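Local coordinates for protein inulin fructotransferase (Bacillus sp. snu-7, PDB 2INV) that probably cleaves inulin by intramolecular fructosyl transfer, releasing a cyclic difructose dianhydride, as a lyase built on a right-handed parallel beta-helix, at residues A[242-247]-A[257-262]. Numbering follows the deposited sequence.
With 2PO (phosphonate), chain H.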
ATOM      1  N   LEU A 242     -11.856  10.310   1.261  1.00 11.68           N
ATOM      2  CA  LEU A 242     -11.139   9.348   2.090  1.00 11.60           C
ATOM      3  C   LEU A 242     -10.972   8.026   1.354  1.00 12.00           C
ATOM      4  O   LEU A 242     -11.928   7.496   0.791  1.00 11.17           O
ATOM      5  CB  LEU A 242     -11.883   9.108   3.406  1.00 11.63           C
ATOM      6  CG  LEU A 242     -11.259   8.154   4.437  1.00 11.37           C
ATOM      7  CD1 LEU A 242      -9.859   8.622   4.810  1.00 10.77           C
ATOM      8  CD2 LEU A 242     -12.136   8.086   5.678  1.00 10.05           C
ATOM      9  N   LEU A 243      -9.744   7.519   1.348  1.00 11.28           N
ATOM     10  CA  LEU A 243      -9.431   6.254   0.705  1.00 12.83           C
ATOM     11  C   LEU A 243      -9.001   5.324   1.824  1.00 12.06           C
ATOM     12  O   LEU A 243      -8.067   5.623   2.569  1.00 12.89           O
ATOM     13  CB  LEU A 243      -8.269   6.418  -0.276  1.00 13.66           C
ATOM     14  CG  LEU A 243      -8.371   5.788  -1.664  1.00 16.87           C
ATOM     15  CD1 LEU A 243      -6.970   5.672  -2.244  1.00 13.63           C
ATOM     16  CD2 LEU A 243      -9.018   4.422  -1.591  1.00 16.02           C
ATOM     17  N   VAL A 244      -9.694   4.205   1.953  1.00 11.73           N
ATOM     18  CA  VAL A 244      -9.348   3.238   2.973  1.00 10.87           C
ATOM     19  C   VAL A 244      -9.158   1.967   2.165  1.00 10.76           C
ATOM     20  O   VAL A 244     -10.097   1.443   1.563  1.00 10.11           O
ATOM     21  CB  VAL A 244     -10.469   3.142   4.012  1.00 10.54           C
ATOM     22  CG1 VAL A 244     -10.102   2.143   5.092  1.00 12.21           C
ATOM     23  CG2 VAL A 244     -10.686   4.518   4.634  1.00 10.76           C
ATOM     24  N   THR A 245      -7.920   1.487   2.155  1.00 11.14           N
ATOM     25  CA  THR A 245      -7.568   0.341   1.340  1.00 11.18           C
ATOM     26  C   THR A 245      -6.437  -0.519   1.915  1.00 11.11           C
ATOM     27  O   THR A 245      -5.545  -0.020   2.603  1.00 11.11           O
ATOM     28  CB  THR A 245      -7.138   0.860  -0.039  1.00 11.55           C
ATOM     29  OG1 THR A 245      -5.677   1.434  -0.144  1.00 10.06           O
ATOM     30  CG2 THR A 245      -8.084   1.732  -0.765  1.00 12.02           C
ATOM     31  N   GLY A 246      -6.478  -1.811   1.604  1.00 10.82           N
ATOM     32  CA  GLY A 246      -5.449  -2.735   2.052  1.00 10.21           C
ATOM     33  C   GLY A 246      -5.193  -2.796   3.545  1.00  9.91           C
ATOM     34  O   GLY A 246      -4.069  -3.029   3.977  1.00 11.17           O
ATOM     35  N   ASN A 247      -6.231  -2.590   4.343  1.00  9.27           N
ATOM     36  CA  ASN A 247      -6.082  -2.655   5.788  1.00  9.50           C
ATOM     37  C   ASN A 247      -6.613  -3.995   6.260  1.00 10.51           C
ATOM     38  O   ASN A 247      -7.539  -4.550   5.663  1.00 11.06           O
ATOM     39  CB  ASN A 247      -6.873  -1.532   6.465  1.00 10.04           C
ATOM     40  CG  ASN A 247      -6.353  -0.161   6.112  1.00 10.33           C
ATOM     41  OD1 ASN A 247      -5.326   0.285   6.632  1.00 10.23           O
ATOM     42  ND2 ASN A 247      -7.055   0.516   5.211  1.00 10.30           N
ATOM     43  N   ILE A 257     -15.239  -0.038  10.655  1.00 13.04           N
ATOM     44  CA  ILE A 257     -15.157   1.144   9.818  1.00 13.82           C
ATOM     45  C   ILE A 257     -16.441   1.906  10.030  1.00 12.89           C
ATOM     46  O   ILE A 257     -17.535   1.397   9.780  1.00 12.94           O
ATOM     47  CB  ILE A 257     -14.978   0.797   8.338  1.00 14.63           C
ATOM     48  CG1 ILE A 257     -13.598   0.174   8.131  1.00 16.05           C
ATOM     49  CG2 ILE A 257     -15.126   2.058   7.485  1.00 15.59           C
ATOM     50  CD1 ILE A 257     -13.350  -0.328   6.735  1.00 18.18           C
ATOM     51  N   GLU A 258     -16.297   3.138  10.495  1.00 12.65           N
ATOM     52  CA  GLU A 258     -17.457   3.940  10.811  1.00 12.60           C
ATOM     53  C   GLU A 258     -17.346   5.370  10.315  1.00 12.23           C
ATOM     54  O   GLU A 258     -16.547   6.166  10.819  1.00 11.96           O
ATOM     55  CB  GLU A 258     -17.660   3.913  12.326  1.00 14.06           C
ATOM     56  CG  GLU A 258     -18.988   4.406  12.795  1.00 14.58           C
ATOM     57  CD  GLU A 258     -19.083   4.339  14.298  1.00 17.08           C
ATOM     58  OE1 GLU A 258     -18.706   3.283  14.861  1.00 17.17           O
ATOM     59  OE2 GLU A 258     -19.536   5.325  14.929  1.00 17.69           O
ATOM     60  N   PHE A 259     -18.175   5.686   9.327  1.00 11.83           N
ATOM     61  CA  PHE A 259     -18.216   7.012   8.727  1.00 11.96           C
ATOM     62  C   PHE A 259     -19.480   7.746   9.157  1.00 12.12           C
ATOM     63  O   PHE A 259     -20.562   7.173   9.117  1.00 12.61           O
ATOM     64  CB  PHE A 259     -18.310   6.923   7.197  1.00 11.91           C
ATOM     65  CG  PHE A 259     -17.083   6.404   6.504  1.00 11.47           C
ATOM     66  CD1 PHE A 259     -15.890   6.202   7.184  1.00 10.69           C
ATOM     67  CD2 PHE A 259     -17.117   6.171   5.124  1.00 11.22           C
ATOM     68  CE1 PHE A 259     -14.744   5.777   6.497  1.00 10.10           C
ATOM     69  CE2 PHE A 259     -15.990   5.754   4.444  1.00 10.52           C
ATOM     70  CZ  PHE A 259     -14.800   5.556   5.129  1.00 11.33           C
ATOM     71  N   THR A 260     -19.368   8.990   9.595  1.00 12.38           N
ATOM     72  CA  THR A 260     -20.587   9.722   9.861  1.00 12.30           C
ATOM     73  C   THR A 260     -20.554  10.934   8.956  1.00 13.17           C
ATOM     74  O   THR A 260     -19.647  11.761   9.026  1.00 13.71           O
ATOM     75  CB  THR A 260     -20.802  10.159  11.338  1.00 12.37           C
ATOM     76  OG1 THR A 260     -21.916  11.068  11.388  1.00 13.08           O
ATOM     77  CG2 THR A 260     -19.574  10.825  11.907  1.00 12.28           C
ATOM     78  N   GLY A 261     -21.543  10.995   8.072  1.00 12.81           N
ATOM     79  CA  GLY A 261     -21.660  12.101   7.145  1.00 12.06           C
ATOM     80  C   GLY A 261     -20.482  12.309   6.209  1.00 11.97           C
ATOM     81  O   GLY A 261     -20.166  13.449   5.874  1.00 11.38           O
ATOM     82  N   CYS A 262     -19.804  11.241   5.803  1.00 12.54           N
ATOM     83  CA  CYS A 262     -18.688  11.404   4.882  1.00 12.61           C
ATOM     84  C   CYS A 262     -19.272  11.271   3.481  1.00 12.86           C
ATOM     85  O   CYS A 262     -20.269  10.569   3.288  1.00 12.65           O
ATOM     86  CB  CYS A 262     -17.623  10.333   5.123  1.00 13.72           C
ATOM     87  SG  CYS A 262     -17.016  10.271   6.820  1.00 11.95           S
TER
HETATM   88  P   2PO H1001      -3.457  -1.274  -1.956  1.00 37.47           P
HETATM   89  O1P 2PO H1001      -2.733  -0.395  -3.049  1.00 33.28           O
HETATM   90  O2P 2PO H1001      -3.781  -0.318  -0.729  1.00 33.66           O
HETATM   91  O3P 2PO H1001      -2.812  -2.573  -1.609  1.00 33.59           O
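F259 reaches across the core of the right-handed parallel beta-helix and brings the CE1 and CZ end of its ring up to L242. The nearest pair is L242 CD2 and F259 CE1, 3.6 Å apart, and L242 CD2 is also 3.7 Å from F259 CZ. The methyl approaches the ring at a slant. CG of L242 is anti to the backbone N (chi1 -178°) and CD2 continues the chain away from CA, so this branch reaches the ring. V244 meets the same ring differently. Its CG2 lies at the ring edge, near the plane, 4.3 Å from F259 CZ. The other methyl, V244 CG1, is a looser neighbour of I257 CD1 at 4.4 Å. All the touching atoms are carbons, and no hydrogen bond joins the two segments. A236 and L234 of strand 232-240, and V267 of strand 266-268, add further apolar cover as the coils stack. Backbone hydrogen bonds tie V244 to S266 and T268 in the next coil.

Side chains alternate from L242 on. L242, just before strand 243-245, and V244 within it point into the core, while L243 turns away and packs on N247 of the second subunit. T245 binds a phosphonate that is also held by T245 of the second and third subunits, at a place where the three subunits meet. In this chain T245 OG1 donates to 2PO O2P at 2.6 Å.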